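Local coordinates for BH2092 protein (Bacillus halodurans, PDB 3NHV) that is of unknown function but folds as a rhodanese-like domain, a fold often associated with sulfur transfer, at residues I54-N59 with E63-R68; I75-W80 with N85-A90. All blocks are in the same frame, centred on the assembly; numbering follows the deposited sequence.

From the N terminus, the chain reaches interaction 1 first: the edge strand 54-55 and the residues after it are met by the loop 63-68, closing a short turn-back across three intervening residues. The chain then enters the sheet again as strand 74-78, and interaction 2 closes a second loop, of four residues, between the end of that strand and the start of helix 86-96. The two loops follow in series and neither nest nor cross. The centres of interactions 1 and 2 lie about 12 Å apart; their nearest atoms, about 5 Å apart, do not touch. Interaction 1 covers the margin of the parallel sheet, whereas interaction 2 sets a helix against its middle strand.

Interaction 1: residues I54-N59 with E63-R68; sequences ISIPGN and EDTTKR
Ile56 meets Thr65 and Arg68 at the margin of the rhodanese-like fold, where a loop turns back on edge strand 54-55 of the parallel sheet. The backbones stay well apart, with 7.4 Å between Ile56 CA and Thr65 CA, so side chains make the contact. Ile56 and Thr65 pass alongside one another, pointing opposite ways, so that two methyls of Ile56 lie against one hydroxyl. With chi2 at -69°, Ile56 folds CD1 round to the oxygen that its CG2 also touches: Thr65 OG1 is 3.3 Å from Ile56 CD1 and 3.4 Å from Ile56 CG2. Ile56, the buried residue of the four that touch, also packs against Val37 and Ile61.

Arg68 is exposed. Its chain bends at chi2 (-77°), carrying the guanidinium back over the loop to the isoleucines. Ile56 CD1 sits beside the rim of the guanidinium, close to level with it, 4.0 Å from Arg68 NH2. Ile54 CD1 approaches the same nitrogen obliquely, 4.1 Å from Arg68 NH2. Both are van der Waals contacts. The guanidinium is probably steadied from its own loop by a bent bond: Arg68 NE donates to Thr65 O over 3.3 Å, at 141° about the hydrogen, from above the carbonyl plane.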
loop_
_atom_site.group_PDB
_atom_site.type_symbol
_atom_site.label_atom_id
_atom_site.label_comp_id
_atom_site.label_asym_id
_atom_site.label_seq_id
_atom_site.Cartn_x
_atom_site.Cartn_y
_atom_site.Cartn_z
ATOM N N ILE B 54 -7.079 19.983 -9.439
ATOM C CA ILE B 54 -7.403 21.177 -8.669
ATOM C C ILE B 54 -6.947 20.991 -7.229
ATOM O O ILE B 54 -6.881 19.866 -6.738
ATOM C CB ILE B 54 -8.909 21.442 -8.644
ATOM C CG1 ILE B 54 -9.638 20.225 -8.080
ATOM C CG2 ILE B 54 -9.404 21.760 -10.047
ATOM C CD1 ILE B 54 -11.129 20.371 -8.063
ATOM N N SER B 55 -6.642 22.097 -6.556
ATOM C CA SER B 55 -6.191 22.052 -5.174
ATOM C C SER B 55 -7.317 22.223 -4.166
ATOM O O SER B 55 -8.015 23.231 -4.169
ATOM C CB SER B 55 -5.143 23.132 -4.920
ATOM O OG SER B 55 -4.886 23.257 -3.533
ATOM N N ILE B 56 -7.486 21.232 -3.299
ATOM C CA ILE B 56 -8.513 21.291 -2.268
ATOM C C ILE B 56 -7.987 20.536 -1.050
ATOM O O ILE B 56 -8.300 19.362 -0.864
ATOM C CB ILE B 56 -9.824 20.608 -2.719
ATOM C CG1 ILE B 56 -10.291 21.156 -4.075
ATOM C CG2 ILE B 56 -10.891 20.800 -1.650
ATOM C CD1 ILE B 56 -10.773 22.596 -4.061
ATOM N N PRO B 57 -7.171 21.193 -0.208
ATOM C CA PRO B 57 -6.617 20.545 0.990
ATOM C C PRO B 57 -7.664 19.746 1.767
ATOM O O PRO B 57 -8.795 20.197 1.942
ATOM C CB PRO B 57 -6.069 21.719 1.791
ATOM C CG PRO B 57 -5.584 22.643 0.708
ATOM C CD PRO B 57 -6.731 22.597 -0.298
ATOM N N GLY B 58 -7.280 18.559 2.233
ATOM C CA GLY B 58 -8.202 17.706 2.970
ATOM C C GLY B 58 -8.964 18.363 4.107
ATOM O O GLY B 58 -10.180 18.211 4.219
ATOM N N ASN B 59 -8.250 19.090 4.960
ATOM C CA ASN B 59 -8.883 19.760 6.086
ATOM C C ASN B 59 -9.822 20.880 5.631
ATOM O O ASN B 59 -10.626 21.378 6.421
ATOM C CB ASN B 59 -7.813 20.311 7.034
ATOM C CG ASN B 59 -6.786 21.161 6.317
ATOM O OD1 ASN B 59 -7.119 22.189 5.719
ATOM N ND2 ASN B 59 -5.525 20.733 6.365
ATOM N N GLU B 63 -18.901 21.656 1.763
ATOM C CA GLU B 63 -19.843 22.068 0.728
ATOM C C GLU B 63 -19.517 23.400 0.048
ATOM O O GLU B 63 -19.968 23.654 -1.075
ATOM C CB GLU B 63 -21.270 22.084 1.291
ATOM C CG GLU B 63 -22.179 21.049 0.626
ATOM C CD GLU B 63 -23.353 20.621 1.498
ATOM O OE1 GLU B 63 -23.125 20.116 2.632
ATOM O OE2 GLU B 63 -24.514 20.779 1.052
ATOM N N ASP B 64 -18.722 24.234 0.717
ATOM C CA ASP B 64 -18.326 25.539 0.176
ATOM C C ASP B 64 -17.273 25.394 -0.916
ATOM O O ASP B 64 -17.306 26.075 -1.942
ATOM C CB ASP B 64 -17.749 26.427 1.288
ATOM C CG ASP B 64 -18.823 27.011 2.199
ATOM O OD1 ASP B 64 -18.462 27.598 3.252
ATOM O OD2 ASP B 64 -20.026 26.891 1.855
ATOM N N THR B 65 -16.332 24.497 -0.683
ATOM C CA THR B 65 -15.254 24.286 -1.623
ATOM C C THR B 65 -15.587 23.301 -2.744
ATOM O O THR B 65 -14.887 23.241 -3.755
ATOM C CB THR B 65 -14.005 23.819 -0.869
ATOM O OG1 THR B 65 -12.991 23.443 -1.807
ATOM C CG2 THR B 65 -14.349 22.641 0.031
ATOM N N THR B 66 -16.670 22.552 -2.583
ATOM C CA THR B 66 -17.041 21.567 -3.590
ATOM C C THR B 66 -18.326 21.903 -4.328
ATOM O O THR B 66 -18.795 21.127 -5.168
ATOM C CB THR B 66 -17.185 20.184 -2.945
ATOM O OG1 THR B 66 -18.229 20.222 -1.964
ATOM C CG2 THR B 66 -15.881 19.794 -2.254
ATOM N N LYS B 67 -18.881 23.073 -4.029
ATOM C CA LYS B 67 -20.129 23.508 -4.650
ATOM C C LYS B 67 -20.068 23.546 -6.178
ATOM O O LYS B 67 -21.020 23.155 -6.857
ATOM C CB LYS B 67 -20.529 24.893 -4.116
ATOM C CG LYS B 67 -19.558 26.020 -4.468
ATOM C CD LYS B 67 -20.066 27.377 -3.966
ATOM C CE LYS B 67 -19.325 28.536 -4.634
ATOM N NZ LYS B 67 -19.558 28.576 -6.122
ATOM N N ARG B 68 -18.947 24.001 -6.725
ATOM C CA ARG B 68 -18.825 24.097 -8.175
ATOM C C ARG B 68 -18.382 22.800 -8.866
ATOM O O ARG B 68 -18.023 22.819 -10.046
ATOM C CB ARG B 68 -17.854 25.227 -8.544
ATOM C CG ARG B 68 -16.385 24.864 -8.380
ATOM C CD ARG B 68 -15.914 24.880 -6.922
ATOM N NE ARG B 68 -14.541 24.379 -6.795
ATOM C CZ ARG B 68 -13.518 24.743 -7.575
ATOM N NH1 ARG B 68 -13.699 25.624 -8.559
ATOM N NH2 ARG B 68 -12.305 24.221 -7.375
#

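Interaction 2: residues I75-W80 with N85-A90; sequences IITYCW and NGATKA
Gly86 and Ala87, opening helix 86-96, face Thr77, near the end of strand 74-78, and Cys79, just beyond it. This is the first half of a beta-alpha-beta unit. The segments run roughly antiparallel, at 147°, the axes of 75-78 and 86-90 coming within 7.1 Å.

Gly86 brings bare backbone up to Cys79: Gly86 CA lies 4.2 Å from Cys79 CB, and a CB modelled on the glycine would stand only 3.2 Å from Cys79 SG. Ala87 follows with the largest buried area of the contact. Its N is 3.8 Å from Cys79 CB, and its methyl enters beside the strand, with Ala87 CB 4.0 Å from Tyr78 CA and 3.4 Å from Thr77 OG1. The latter oxygen sits in the crowded position between backbone N and carbonyl carbon (chi1 63°), from which it donates a hydrogen bond of 3.1 Å to Ala87 O. The donor comes from the flank of the carbonyl, at a C=O...donor angle of 109°, and tilted from its plane. Thr88 points away, and its OG1 is hydrogen-bonded to Glu103 OE1 on strand 100-105. One turn after Gly86, Ala90 CB rests 3.9 Å from Thr77 CG2.

A valine in place of Thr77 would remove the hydroxyl and would probably leave Ala87 O without the donor that reaches it from the strand. The glycine and alanines let the helix start lie close, and the Thr77 bond ties it there. Cys79 stands where rhodaneses usually carry their catalytic cysteine; its disulfide to Cys84 occupies the sulfur, so this form probably could not take up sulfur there.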
loop_
_atom_site.group_PDB
_atom_site.type_symbol
_atom_site.label_atom_id
_atom_site.label_comp_id
_atom_site.label_asym_id
_atom_site.label_seq_id
_atom_site.Cartn_x
_atom_site.Cartn_y
_atom_site.Cartn_z
ATOM N N ILE B 75 -14.734 11.811 -8.427
ATOM C CA ILE B 75 -13.602 12.482 -7.781
ATOM C C ILE B 75 -12.462 11.491 -7.501
ATOM O O ILE B 75 -12.689 10.398 -6.980
ATOM C CB ILE B 75 -14.028 13.172 -6.433
ATOM C CG1 ILE B 75 -14.897 14.398 -6.709
ATOM C CG2 ILE B 75 -12.807 13.644 -5.657
ATOM C CD1 ILE B 75 -16.289 14.077 -7.163
ATOM N N ILE B 76 -11.244 11.887 -7.868
ATOM C CA ILE B 76 -10.052 11.072 -7.664
ATOM C C ILE B 76 -9.140 11.856 -6.732
ATOM O O ILE B 76 -8.641 12.913 -7.100
ATOM C CB ILE B 76 -9.282 10.818 -8.991
ATOM C CG1 ILE B 76 -10.223 10.242 -10.051
ATOM C CG2 ILE B 76 -8.127 9.840 -8.747
ATOM C CD1 ILE B 76 -10.711 8.842 -9.750
ATOM N N THR B 77 -8.922 11.342 -5.528
ATOM C CA THR B 77 -8.075 12.032 -4.569
ATOM C C THR B 77 -6.683 11.442 -4.534
ATOM O O THR B 77 -6.509 10.251 -4.761
ATOM C CB THR B 77 -8.657 11.934 -3.148
ATOM O OG1 THR B 77 -8.684 10.560 -2.746
ATOM C CG2 THR B 77 -10.077 12.488 -3.113
ATOM N N TYR B 78 -5.686 12.272 -4.250
ATOM C CA TYR B 78 -4.329 11.764 -4.145
ATOM C C TYR B 78 -3.535 12.580 -3.135
ATOM O O TYR B 78 -3.696 13.798 -3.039
ATOM C CB TYR B 78 -3.638 11.749 -5.518
ATOM C CG TYR B 78 -3.095 13.076 -5.997
ATOM C CD1 TYR B 78 -1.881 13.566 -5.526
ATOM C CD2 TYR B 78 -3.784 13.829 -6.943
ATOM C CE1 TYR B 78 -1.365 14.763 -5.990
ATOM C CE2 TYR B 78 -3.278 15.027 -7.415
ATOM C CZ TYR B 78 -2.069 15.490 -6.938
ATOM O OH TYR B 78 -1.552 16.669 -7.427
ATOM N N CYS B 79 -2.709 11.885 -2.358
ATOM C CA CYS B 79 -1.866 12.510 -1.348
ATOM C C CYS B 79 -0.425 12.297 -1.793
ATOM O O CYS B 79 -0.168 12.113 -2.976
ATOM C CB CYS B 79 -2.101 11.872 0.030
ATOM S SG CYS B 79 -0.915 12.437 1.310
ATOM N N TRP B 80 0.518 12.315 -0.860
ATOM C CA TRP B 80 1.908 12.127 -1.220
ATOM C C TRP B 80 2.201 10.755 -1.784
ATOM O O TRP B 80 2.715 10.641 -2.894
ATOM C CB TRP B 80 2.819 12.381 -0.024
ATOM C CG TRP B 80 2.908 13.818 0.331
ATOM C CD1 TRP B 80 2.101 14.502 1.193
ATOM C CD2 TRP B 80 3.834 14.771 -0.197
ATOM N NE1 TRP B 80 2.468 15.826 1.234
ATOM C CE2 TRP B 80 3.529 16.019 0.388
ATOM C CE3 TRP B 80 4.889 14.695 -1.114
ATOM C CZ2 TRP B 80 4.244 17.181 0.096
ATOM C CZ3 TRP B 80 5.604 15.855 -1.408
ATOM C CH2 TRP B 80 5.274 17.082 -0.804
ATOM N N ASN B 85 -2.492 8.810 4.509
ATOM C CA ASN B 85 -3.914 8.521 4.709
ATOM C C ASN B 85 -4.773 9.653 4.160
ATOM O O ASN B 85 -6.003 9.555 4.135
ATOM C CB ASN B 85 -4.222 8.385 6.204
ATOM C CG ASN B 85 -4.035 6.974 6.715
ATOM O OD1 ASN B 85 -3.289 6.190 6.126
ATOM N ND2 ASN B 85 -4.702 6.644 7.821
ATOM N N GLY B 86 -4.114 10.732 3.746
ATOM C CA GLY B 86 -4.818 11.891 3.223
ATOM C C GLY B 86 -5.926 11.594 2.237
ATOM O O GLY B 86 -7.072 11.994 2.437
ATOM N N ALA B 87 -5.581 10.882 1.173
ATOM C CA ALA B 87 -6.542 10.548 0.138
ATOM C C ALA B 87 -7.718 9.749 0.680
ATOM O O ALA B 87 -8.856 9.923 0.237
ATOM C CB ALA B 87 -5.848 9.772 -0.983
ATOM N N THR B 88 -7.449 8.868 1.636
ATOM C CA THR B 88 -8.510 8.054 2.210
ATOM C C THR B 88 -9.430 8.916 3.074
ATOM O O THR B 88 -10.650 8.797 2.990
ATOM C CB THR B 88 -7.932 6.899 3.039
ATOM O OG1 THR B 88 -6.862 6.287 2.301
ATOM C CG2 THR B 88 -9.010 5.852 3.308
ATOM N N LYS B 89 -8.860 9.798 3.890
ATOM C CA LYS B 89 -9.705 10.655 4.714
ATOM C C LYS B 89 -10.534 11.530 3.770
ATOM O O LYS B 89 -11.734 11.753 3.990
ATOM C CB LYS B 89 -8.864 11.541 5.642
ATOM C CG LYS B 89 -7.990 10.784 6.656
ATOM C CD LYS B 89 -7.336 11.762 7.634
ATOM C CE LYS B 89 -6.387 11.084 8.629
ATOM N NZ LYS B 89 -5.087 10.628 8.034
ATOM N N ALA B 90 -9.892 11.998 2.702
ATOM C CA ALA B 90 -10.558 12.839 1.719
ATOM C C ALA B 90 -11.724 12.122 1.045
ATOM O O ALA B 90 -12.816 12.685 0.908
ATOM C CB ALA B 90 -9.558 13.308 0.670
#